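Side-chain contacts in HTH-type transcriptional regulator Rv1985c/MT2039 (Mycobacterium tuberculosis, PDB 3ISP), which probably activates expression of the exporter LysE and represses its own expression, as a homodimeric DNA-binding transcription regulator of the LysR family: residues R171-V174 with Q175-S179; L193-N196 with R197-L201. All coordinates share one frame; numbering follows the deposited sequence.

Both contacts are local ones in the LysR substrate-binding domain, a member of the periplasmic-binding-protein clan, and follow one another along the chain. Contact 1 (171-179) is the short helix 171-177 and the residues that end it, about 34 Å from the centre of the chain; contact 2 (193-201), about 16 Å from that centre, is the turn leading into helix 201-210. Their centres are about 21 Å apart, and their nearest atoms, about 7 Å apart, do not touch. Ring stacking dominates contact 1, and polar turn and capping bonds dominate contact 2. Contact 2 also reaches a second subunit of the assembly, through R197, whereas no other subunit of the assembly touches contact 1.

Contact 1 (R171-V174 with Q175-S179); sequences RPFV and QRHLS
F173 lays one face of its phenyl ring beneath the imidazole of H177, one helical turn further on, in an offset (parallel-displaced) stack. The ring centroids are 4.6 Å apart and the planes are inclined by 30°. H177 CD2 lies over the CD1-CE1 side of the phenyl ring, 3.4 Å from F173 CE1. On the same pair, the CB methylene of H177 makes a CH-pi contact with the phenyl face, 4.2 Å from the F173 ring centroid, so that the root of the histidine covers the benzene ring along with its imidazole. F173 reaches this position through its first torsion, with CG anti to the backbone N (chi1 179°), which swings its ring along the helix toward the later turn.

The edge of the phenyl group is used as well. Near the ring plane, CD1 of L178 packs 3.7 Å from F173 CE2, and CG1 of V174 rests 4.0 Å from L178 CB. Beneath these side chains runs regular i to i+4 bonding, from Q175 N to R171 O, from R176 N to P172 O and from H177 N to F173 O, the last more bent than the other two. L178 is the first residue to leave helical backbone angles.

In the fold, this single short helix follows strand 155-169 of the mixed sheet. F173 and H177 turn against the loop residues A190 and P191, while V174 lies on V255 and L178 on V257, both in strand 255-271, the neighbour of strand 155-169 in the sheet. At the start of the helix, R171 NE is hydrogen-bonded to G252 O, just after helix 242-251.

Contact 2 (L193-N196 with R197-L201); sequences LAWN and RDDGL
The W195 indole and the D199 carboxylate stand almost perpendicular, their planes 86° apart, with OD2 of D199 approaching the ring system obliquely, 3.9 Å from W195 CD1. The indole also meets the ring of F227, in helix 224-232. Around the carboxylate, two backbone N-H groups take one oxygen each. The N-H of W195 points almost straight at D199 OD2, 3.1 Å away, on the anti side and close to the carboxylate plane. The other oxygen, OD1 of D199, accepts from L201 N at 3.1 Å, a capping bond that comes from above the plane. With CG anti to its own backbone N (chi1 -172°), D199 extends its carboxylate back toward A194 and W195, and OD2 comes within 3.5 Å of A194 CA.

N196 closes the turn from its other end. Its carbonyl O accepts the N-H of D199 at 3.2 Å, and the backbone angles of R197 and D198 between them are those of a type I beta turn. The side chain of N196 folds over the same turn: chi1 of 57° tucks CG between the backbone N and carbonyl carbon and brings the amide oxygen over the chain. There OD1 accepts weakly from D198 N, 2.9 Å away and in the form of an Asx turn, and weakly again from D199 N. R197 heads off to form a salt bridge through NH2 with D123 of the second subunit, close to R125 of that subunit.

Chemically, the D199 carboxylate ties the backbone N-H of W195, ahead of the turn, to the beginning of helix 201-210. Two N-H donors and the nearby helix start would stabilise its negative charge, and so probably favour the ionised form.

Contact 1 (R171-V174 with Q175-S179)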
loop_
_atom_site.group_PDB
_atom_site.type_symbol
_atom_site.label_atom_id
_atom_site.label_comp_id
_atom_site.label_asym_id
_atom_site.label_seq_id
_atom_site.Cartn_x
_atom_site.Cartn_y
_atom_site.Cartn_z
ATOM N N ARG A 171 -13.542 1.424 36.578
ATOM C CA ARG A 171 -14.047 0.394 37.485
ATOM C C ARG A 171 -15.309 -0.295 36.956
ATOM O O ARG A 171 -15.430 -1.525 37.043
ATOM C CB ARG A 171 -14.282 0.961 38.891
ATOM C CG ARG A 171 -13.226 1.947 39.336
ATOM C CD ARG A 171 -13.068 1.975 40.841
ATOM N NE ARG A 171 -11.953 2.839 41.231
ATOM C CZ ARG A 171 -11.088 2.560 42.205
ATOM N NH1 ARG A 171 -11.198 1.427 42.891
ATOM N NH2 ARG A 171 -10.104 3.408 42.484
ATOM N N PRO A 172 -16.255 0.494 36.412
ATOM C CA PRO A 172 -17.407 -0.117 35.741
ATOM C C PRO A 172 -16.972 -1.147 34.704
ATOM O O PRO A 172 -17.522 -2.249 34.691
ATOM C CB PRO A 172 -18.089 1.074 35.072
ATOM C CG PRO A 172 -17.783 2.214 35.979
ATOM C CD PRO A 172 -16.379 1.962 36.475
ATOM N N PHE A 173 -15.990 -0.813 33.869
ATOM C CA PHE A 173 -15.489 -1.794 32.904
ATOM C C PHE A 173 -14.970 -3.077 33.558
ATOM O O PHE A 173 -15.240 -4.175 33.064
ATOM C CB PHE A 173 -14.408 -1.237 31.965
ATOM C CG PHE A 173 -13.903 -2.266 30.998
ATOM C CD1 PHE A 173 -14.531 -2.453 29.775
ATOM C CD2 PHE A 173 -12.854 -3.098 31.337
ATOM C CE1 PHE A 173 -14.097 -3.430 28.891
ATOM C CE2 PHE A 173 -12.421 -4.075 30.457
ATOM C CZ PHE A 173 -13.047 -4.239 29.228
ATOM N N VAL A 174 -14.211 -2.938 34.645
ATOM C CA VAL A 174 -13.718 -4.107 35.366
ATOM C C VAL A 174 -14.856 -4.935 35.939
ATOM O O VAL A 174 -14.892 -6.144 35.731
ATOM C CB VAL A 174 -12.742 -3.744 36.496
ATOM C CG1 VAL A 174 -12.484 -4.957 37.369
ATOM C CG2 VAL A 174 -11.433 -3.231 35.918
ATOM N N GLN A 175 -15.783 -4.288 36.653
ATOM C CA GLN A 175 -16.985 -4.972 37.138
ATOM C C GLN A 175 -17.629 -5.805 36.037
ATOM O O GLN A 175 -17.811 -7.012 36.183
ATOM C CB GLN A 175 -18.024 -3.991 37.698
ATOM C CG GLN A 175 -17.915 -3.675 39.207
ATOM C CD GLN A 175 -18.163 -4.893 40.105
ATOM O OE1 GLN A 175 -19.095 -4.907 40.924
ATOM N NE2 GLN A 175 -17.325 -5.924 39.951
ATOM N N ARG A 176 -17.972 -5.167 34.927
ATOM C CA ARG A 176 -18.722 -5.867 33.900
ATOM C C ARG A 176 -17.905 -6.981 33.238
ATOM O O ARG A 176 -18.431 -8.048 32.942
ATOM C CB ARG A 176 -19.300 -4.877 32.868
ATOM C CG ARG A 176 -20.063 -5.518 31.691
ATOM C CD ARG A 176 -21.264 -6.358 32.153
ATOM N NE ARG A 176 -21.771 -7.253 31.106
ATOM C CZ ARG A 176 -21.090 -8.292 30.611
ATOM N NH1 ARG A 176 -19.866 -8.561 31.049
ATOM N NH2 ARG A 176 -21.620 -9.059 29.664
ATOM N N HIS A 177 -16.613 -6.755 33.031
ATOM C CA HIS A 177 -15.848 -7.646 32.160
ATOM C C HIS A 177 -14.691 -8.374 32.835
ATOM O O HIS A 177 -14.241 -9.412 32.352
ATOM C CB HIS A 177 -15.349 -6.885 30.935
ATOM C CG HIS A 177 -16.442 -6.225 30.149
ATOM N ND1 HIS A 177 -17.216 -6.906 29.235
ATOM C CD2 HIS A 177 -16.887 -4.944 30.142
ATOM C CE1 HIS A 177 -18.090 -6.073 28.699
ATOM N NE2 HIS A 177 -17.913 -4.878 29.232
ATOM N N LEU A 178 -14.215 -7.832 33.949
ATOM C CA LEU A 178 -13.074 -8.426 34.645
ATOM C C LEU A 178 -13.339 -8.547 36.137
ATOM O O LEU A 178 -12.482 -8.224 36.965
ATOM C CB LEU A 178 -11.816 -7.595 34.399
ATOM C CG LEU A 178 -11.573 -7.326 32.918
ATOM C CD1 LEU A 178 -10.503 -6.277 32.756
ATOM C CD2 LEU A 178 -11.209 -8.616 32.209
ATOM N N SER A 179 -14.542 -9.000 36.476
ATOM C CA SER A 179 -14.901 -9.208 37.868
ATOM C C SER A 179 -14.004 -10.294 38.445
ATOM O O SER A 179 -13.507 -10.178 39.567
ATOM C CB SER A 179 -16.379 -9.593 37.987
ATOM O OG SER A 179 -16.754 -10.505 36.964
#

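Contact 2 (L193-N196 with R197-L201)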
loop_
_atom_site.group_PDB
_atom_site.type_symbol
_atom_site.label_atom_id
_atom_site.label_comp_id
_atom_site.label_asym_id
_atom_site.label_seq_id
_atom_site.Cartn_x
_atom_site.Cartn_y
_atom_site.Cartn_z
ATOM N N LEU A 193 -9.009 -1.767 23.778
ATOM C CA LEU A 193 -8.867 -0.593 22.938
ATOM C C LEU A 193 -7.615 -0.681 22.059
ATOM O O LEU A 193 -6.927 -1.705 22.014
ATOM C CB LEU A 193 -8.776 0.652 23.805
ATOM C CG LEU A 193 -9.900 0.880 24.795
ATOM C CD1 LEU A 193 -9.709 2.223 25.473
ATOM C CD2 LEU A 193 -11.231 0.805 24.070
ATOM N N ALA A 194 -7.327 0.417 21.378
ATOM C CA ALA A 194 -6.187 0.516 20.488
ATOM C C ALA A 194 -6.318 1.785 19.651
ATOM O O ALA A 194 -7.427 2.241 19.376
ATOM C CB ALA A 194 -6.095 -0.704 19.593
ATOM N N TRP A 195 -5.186 2.352 19.254
ATOM C CA TRP A 195 -5.195 3.537 18.415
ATOM C C TRP A 195 -5.569 3.188 16.991
ATOM O O TRP A 195 -6.194 3.985 16.290
ATOM C CB TRP A 195 -3.831 4.231 18.447
ATOM C CG TRP A 195 -3.670 5.067 19.654
ATOM C CD1 TRP A 195 -3.781 4.661 20.960
ATOM C CD2 TRP A 195 -3.384 6.462 19.689
ATOM N NE1 TRP A 195 -3.585 5.731 21.805
ATOM C CE2 TRP A 195 -3.339 6.848 21.048
ATOM C CE3 TRP A 195 -3.168 7.425 18.706
ATOM C CZ2 TRP A 195 -3.076 8.151 21.441
ATOM C CZ3 TRP A 195 -2.915 8.727 19.103
ATOM C CH2 TRP A 195 -2.867 9.075 20.462
ATOM N N ASN A 196 -5.183 1.988 16.576
ATOM C CA ASN A 196 -5.444 1.505 15.224
ATOM C C ASN A 196 -4.853 0.113 15.035
ATOM O O ASN A 196 -4.424 -0.512 16.002
ATOM C CB ASN A 196 -4.885 2.478 14.184
ATOM C CG ASN A 196 -3.411 2.729 14.366
ATOM O OD1 ASN A 196 -2.598 1.807 14.302
ATOM N ND2 ASN A 196 -3.054 3.979 14.596
ATOM N N ARG A 197 -4.817 -0.374 13.801
ATOM C CA ARG A 197 -4.362 -1.747 13.559
ATOM C C ARG A 197 -2.874 -1.936 13.853
ATOM O O ARG A 197 -2.464 -2.978 14.366
ATOM C CB ARG A 197 -4.682 -2.201 12.129
ATOM C CG ARG A 197 -5.977 -1.635 11.562
ATOM C CD ARG A 197 -7.082 -1.623 12.588
ATOM N NE ARG A 197 -8.250 -0.919 12.078
ATOM C CZ ARG A 197 -9.255 -1.512 11.443
ATOM N NH1 ARG A 197 -9.229 -2.825 11.245
ATOM N NH2 ARG A 197 -10.287 -0.795 11.010
ATOM N N ASP A 198 -2.073 -0.921 13.543
ATOM C CA ASP A 198 -0.628 -1.002 13.750
ATOM C C ASP A 198 -0.235 -0.890 15.234
ATOM O O ASP A 198 0.908 -1.182 15.615
ATOM C CB ASP A 198 0.104 0.054 12.903
ATOM C CG ASP A 198 -0.338 0.047 11.439
ATOM O OD1 ASP A 198 -0.883 -0.989 10.974
ATOM O OD2 ASP A 198 -0.147 1.086 10.757
ATOM N N ASP A 199 -1.179 -0.469 16.071
ATOM C CA ASP A 199 -0.939 -0.411 17.509
ATOM C C ASP A 199 -0.767 -1.810 18.069
ATOM O O ASP A 199 -1.691 -2.621 18.035
ATOM C CB ASP A 199 -2.080 0.288 18.232
ATOM C CG ASP A 199 -1.770 0.522 19.688
ATOM O OD1 ASP A 199 -0.600 0.279 20.075
ATOM O OD2 ASP A 199 -2.690 0.944 20.440
ATOM N N GLY A 200 0.424 -2.098 18.578
ATOM C CA GLY A 200 0.718 -3.426 19.069
ATOM C C GLY A 200 0.797 -3.447 20.579
ATOM O O GLY A 200 0.972 -4.507 21.185
ATOM N N LEU A 201 0.670 -2.269 21.184
ATOM C CA LEU A 201 0.801 -2.125 22.628
ATOM C C LEU A 201 -0.012 -3.143 23.429
ATOM O O LEU A 201 0.529 -3.833 24.279
ATOM C CB LEU A 201 0.464 -0.697 23.052
ATOM C CG LEU A 201 1.679 0.161 23.406
ATOM C CD1 LEU A 201 2.944 -0.493 22.886
ATOM C CD2 LEU A 201 1.535 1.564 22.855
#